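Local coordinates for putative acetyl/propionyl-CoA carboxylase, alpha subunit (Methylibium petroleiphilum, PDB 2O1Q), which is a putative acetylacetone dioxygenase of the cupin family, probably using a bound metal to cleave a beta-diketone with molecular oxygen, at the interface of chains A and B and the interface of chains A and C. Residues are numbered along the deposited sequence; one frame, centred on the assembly and turned at random. Chains: chain A/B/C, putative acetyl/propionyl-CoA carboxylase, alpha subunit.

Contact 1: the interface of chains A and B. Residues chain A 10, 37-38, 40, 136; chain B 4-5, 41.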
loop_
_atom_site.group_PDB
_atom_site.type_symbol
_atom_site.label_atom_id
_atom_site.label_comp_id
_atom_site.label_asym_id
_atom_site.label_seq_id
_atom_site.Cartn_x
_atom_site.Cartn_y
_atom_site.Cartn_z
ATOM N N GLU A 10 -3.857 -0.721 -17.857
ATOM C CA GLU A 10 -4.184 0.547 -18.498
ATOM C C GLU A 10 -3.002 1.105 -19.264
ATOM O O GLU A 10 -1.848 0.851 -18.931
ATOM C CB GLU A 10 -4.603 1.591 -17.473
ATOM C CG GLU A 10 -5.694 1.136 -16.539
ATOM C CD GLU A 10 -5.892 2.061 -15.347
ATOM O OE1 GLU A 10 -5.340 3.196 -15.290
ATOM O OE2 GLU A 10 -6.617 1.641 -14.434
ATOM N N HIS A 37 -3.967 8.279 -13.756
ATOM C CA HIS A 37 -4.484 7.044 -13.150
ATOM C C HIS A 37 -5.055 7.315 -11.775
ATOM O O HIS A 37 -4.496 8.123 -10.998
ATOM C CB HIS A 37 -3.394 5.965 -13.067
ATOM C CG HIS A 37 -3.792 4.756 -12.275
ATOM N ND1 HIS A 37 -4.517 3.718 -12.810
ATOM C CD2 HIS A 37 -3.556 4.429 -10.992
ATOM C CE1 HIS A 37 -4.759 2.826 -11.861
ATOM N NE2 HIS A 37 -4.157 3.224 -10.754
ATOM N N VAL A 38 -6.112 6.617 -11.423
ATOM C CA VAL A 38 -6.557 6.507 -10.046
ATOM C C VAL A 38 -6.738 5.025 -9.692
ATOM O O VAL A 38 -7.265 4.280 -10.540
ATOM C CB VAL A 38 -7.831 7.329 -9.729
ATOM C CG1 VAL A 38 -7.612 8.837 -10.006
ATOM C CG2 VAL A 38 -9.088 6.724 -10.419
ATOM N N PRO A 40 -8.879 3.090 -7.051
ATOM C CA PRO A 40 -9.931 3.251 -6.036
ATOM C C PRO A 40 -9.754 2.431 -4.777
ATOM O O PRO A 40 -10.322 2.784 -3.695
ATOM C CB PRO A 40 -11.210 2.784 -6.779
ATOM C CG PRO A 40 -10.873 2.848 -8.212
ATOM C CD PRO A 40 -9.417 2.468 -8.275
ATOM N N TRP A 136 -7.885 10.715 -4.588
ATOM C CA TRP A 136 -8.135 10.101 -5.916
ATOM C C TRP A 136 -9.461 10.440 -6.511
ATOM O O TRP A 136 -9.546 10.661 -7.687
ATOM C CB TRP A 136 -7.962 8.554 -5.888
ATOM C CG TRP A 136 -9.036 7.827 -5.232
ATOM C CD1 TRP A 136 -9.137 7.561 -3.921
ATOM C CD2 TRP A 136 -10.212 7.308 -5.845
ATOM N NE1 TRP A 136 -10.299 6.905 -3.650
ATOM C CE2 TRP A 136 -10.978 6.719 -4.831
ATOM C CE3 TRP A 136 -10.693 7.273 -7.163
ATOM C CZ2 TRP A 136 -12.173 6.118 -5.073
ATOM C CZ3 TRP A 136 -11.909 6.673 -7.400
ATOM C CH2 TRP A 136 -12.621 6.091 -6.363
ATOM N N LYS B 4 -14.244 5.639 -12.684
ATOM C CA LYS B 4 -14.141 4.541 -11.738
ATOM C C LYS B 4 -14.947 4.790 -10.482
ATOM O O LYS B 4 -15.017 5.906 -9.972
ATOM C CB LYS B 4 -12.715 4.291 -11.326
ATOM C CG LYS B 4 -11.794 3.950 -12.451
ATOM C CD LYS B 4 -10.496 3.383 -11.940
ATOM C CE LYS B 4 -9.605 3.039 -13.119
ATOM N NZ LYS B 4 -8.269 2.641 -12.614
ATOM N N SER B 5 -15.554 3.718 -9.987
ATOM C CA SER B 5 -16.334 3.740 -8.779
ATOM C C SER B 5 -15.481 3.385 -7.565
ATOM O O SER B 5 -14.432 2.753 -7.680
ATOM C CB SER B 5 -17.466 2.730 -8.910
ATOM O OG SER B 5 -16.966 1.496 -9.397
ATOM N N GLU B 41 -6.510 -5.226 -6.184
ATOM C CA GLU B 41 -5.694 -4.140 -6.667
ATOM C C GLU B 41 -4.307 -4.112 -6.006
ATOM O O GLU B 41 -3.295 -4.135 -6.699
ATOM C CB GLU B 41 -6.431 -2.832 -6.440
ATOM C CG GLU B 41 -5.674 -1.667 -7.090
ATOM C CD GLU B 41 -6.188 -0.354 -6.560
ATOM O OE1 GLU B 41 -7.221 0.132 -7.093
ATOM O OE2 GLU B 41 -5.579 0.134 -5.531
#

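Contact 2: the interface of chains A and C. Residues chain A 95, 97-98, 100; chain C 6-9.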
loop_
_atom_site.group_PDB
_atom_site.type_symbol
_atom_site.label_atom_id
_atom_site.label_comp_id
_atom_site.label_asym_id
_atom_site.label_seq_id
_atom_site.Cartn_x
_atom_site.Cartn_y
_atom_site.Cartn_z
ATOM N N TYR A 95 11.362 11.520 -3.091
ATOM C CA TYR A 95 10.456 10.718 -2.269
ATOM C C TYR A 95 9.987 11.654 -1.188
ATOM O O TYR A 95 10.827 12.120 -0.384
ATOM C CB TYR A 95 11.219 9.567 -1.640
ATOM C CG TYR A 95 10.379 8.664 -0.767
ATOM C CD1 TYR A 95 9.444 7.791 -1.313
ATOM C CD2 TYR A 95 10.471 8.734 0.610
ATOM C CE1 TYR A 95 8.636 6.994 -0.510
ATOM C CE2 TYR A 95 9.725 7.907 1.412
ATOM C CZ TYR A 95 8.775 7.067 0.844
ATOM O OH TYR A 95 8.040 6.199 1.653
ATOM N N SER A 97 7.782 11.685 1.939
ATOM C CA SER A 97 7.255 10.663 2.855
ATOM C C SER A 97 5.897 11.052 3.424
ATOM O O SER A 97 5.457 12.224 3.367
ATOM C CB SER A 97 8.245 10.444 3.969
ATOM O OG SER A 97 8.750 11.674 4.480
ATOM N N ALA A 98 5.206 10.033 3.882
ATOM C CA ALA A 98 4.009 10.291 4.663
ATOM C C ALA A 98 4.301 11.370 5.729
ATOM O O ALA A 98 5.289 11.330 6.479
ATOM C CB ALA A 98 3.548 9.016 5.355
ATOM N N ALA A 100 4.844 14.506 5.047
ATOM C CA ALA A 100 5.587 15.650 4.516
ATOM C C ALA A 100 4.719 16.899 4.390
ATOM O O ALA A 100 3.624 16.833 3.845
ATOM C CB ALA A 100 6.228 15.329 3.111
ATOM N N LYS C 6 8.910 9.975 11.722
ATOM C CA LYS C 6 8.494 9.977 10.338
ATOM C C LYS C 6 9.684 9.640 9.447
ATOM O O LYS C 6 10.857 9.762 9.852
ATOM C CB LYS C 6 7.888 11.294 9.941
ATOM C CG LYS C 6 8.820 12.458 9.965
ATOM C CD LYS C 6 8.031 13.746 9.849
ATOM C CE LYS C 6 8.865 14.882 9.284
ATOM N NZ LYS C 6 9.118 14.796 7.798
ATOM N N ILE C 7 9.359 9.127 8.274
ATOM C CA ILE C 7 10.353 8.767 7.255
ATOM C C ILE C 7 10.955 10.035 6.653
ATOM O O ILE C 7 10.279 10.988 6.394
ATOM C CB ILE C 7 9.801 7.763 6.239
ATOM C CG1 ILE C 7 9.249 6.537 7.000
ATOM C CG2 ILE C 7 10.883 7.417 5.205
ATOM C CD1 ILE C 7 10.252 5.754 7.760
ATOM N N LYS C 8 12.255 9.985 6.436
ATOM C CA LYS C 8 12.990 11.073 5.776
ATOM C C LYS C 8 12.580 11.207 4.307
ATOM O O LYS C 8 12.376 10.219 3.611
ATOM C CB LYS C 8 14.488 10.787 5.861
ATOM C CG LYS C 8 15.136 11.011 7.239
ATOM N N GLU C 9 12.469 12.447 3.843
ATOM C CA GLU C 9 12.334 12.691 2.424
ATOM C C GLU C 9 13.681 12.499 1.764
ATOM O O GLU C 9 14.753 12.602 2.385
ATOM C CB GLU C 9 11.777 14.093 2.132
ATOM C CG GLU C 9 10.446 14.438 2.895
ATOM C CD GLU C 9 10.640 15.107 4.238
ATOM O OE1 GLU C 9 11.799 15.195 4.696
ATOM O OE2 GLU C 9 9.648 15.569 4.857
HETATM O O HOH W 1 6.560 9.083 7.699
HETATM O O HOH W 2 7.620 13.138 6.408
#

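Contact 1: the interface of chains A and B
B:Lys4 reaches A:Glu10 with an extended side chain from the opposite direction, and its ammonium group forms a salt bridge. NZ of B:Lys4 lies 2.7 Å from carboxylate oxygen OE2 of A:Glu10, also a hydrogen bond, on the syn side and somewhat out of the carboxylate plane.

A second hydrogen bond runs from B:Lys4 NZ to the backbone O of A:Val38, at 2.8 Å, nearly in line with the carbonyl (C=O...N 175°). Behind the salt bridge, A:His37 ND1 donates to A:Glu10 OE1 at 2.7 Å. The carboxylate lies at the ring edge; this bond meets OE1 from above the carboxylate plane and is likely to hold the carboxylate toward the lysine. The imidazole gets there with CG anti to the backbone N (chi1 171°).

Apolar contacts carry the lysine shaft. B:Lys4 CD lies 3.8 Å from A:Pro40 CG and 3.9 Å from A:Val38 CG2. A:Pro40 CB also touches the backbone O of B:Ser5 at 3.3 Å. With an alanine in place of B:Lys4, A:Glu10 OE2 and A:Val38 O would probably lose their ammonium partner, and A:Pro40 and A:Val38 the shaft that packs on them. A:Pro40 CA sits over one face of the A:Trp136 ring.

Chain A contributes strand 10-13, the end of strand 32-39, the next loop and the start of helix 136-144. The N-terminal arm of chain B lies over them, and the loop carrying B:Glu41 comes up to A:Pro40.

Contact 2: the interface of chains A and C
A:Ser97 meets C:Ile7 where the N-terminal arm of one cupin subunit crosses a loop of its neighbour. The tight part centres on the serine hydroxyl. A:Ser97 OG donates a short hydrogen bond to the backbone O of C:Ile7, at 2.5 Å. It comes from above the carbonyl plane, 44° out of it. The hydroxyl sits between the backbone N and the carbonyl carbon (chi1 45°), and from there it points at the arm. Its CB packs against C:Ile7 CB at 3.8 Å.

Next to it, the methyl CG2 of C:Ile7 rests 4.0 Å from A:Tyr95 CE2. The backbone O of C:Lys8 lies at the edge of the A:Tyr95 ring, in its plane, 3.9 Å from A:Tyr95 CD2. C:Glu9 CG, anti to the carbonyl carbon (chi1 -52°), comes within 3.6 Å of A:Ser97 OG; a bend at chi2 then turns the carboxylate.

The other side is looser and wet. Water 1 joins the backbone N of C:Ile7 to the backbone O of A:Ala98. Water 2 is held by A:Ser97 OG, the same A:Ala98 oxygen and C:Lys6 NZ, the last at 2.6 Å. As the serine gives its hydrogen to C:Ile7, it probably accepts one from water 2.

C:Lys6 reaches chain A through water 2. Its NZ forms a salt bridge within the arm to C:Glu9 OE2, at 3.1 Å. This pair would probably steady the lysine beside water 2. The methyl CB of A:Ala100 lies 3.8 Å from C:Glu9 OE2, a light contact.

The C-alpha centres of contact 1 and contact 2 are about 24 Å apart, on different parts of chain A. Both use a partner's N-terminal arm: residues 4-5 of chain B in contact 1, where B:Glu41 also takes part, and residues 6-9 of chain C in contact 2. Each interface is two-fold symmetric, so by symmetry the arm of chain A meets chain B through residues 4-5 and chain C through residues 6-9. One short segment therefore links two neighbours, which may support the deposited tetramer, though the structure alone does not show that it forms in solution. The contact 2 loop leads into strand 101-102, which carries zinc ligand A:His102.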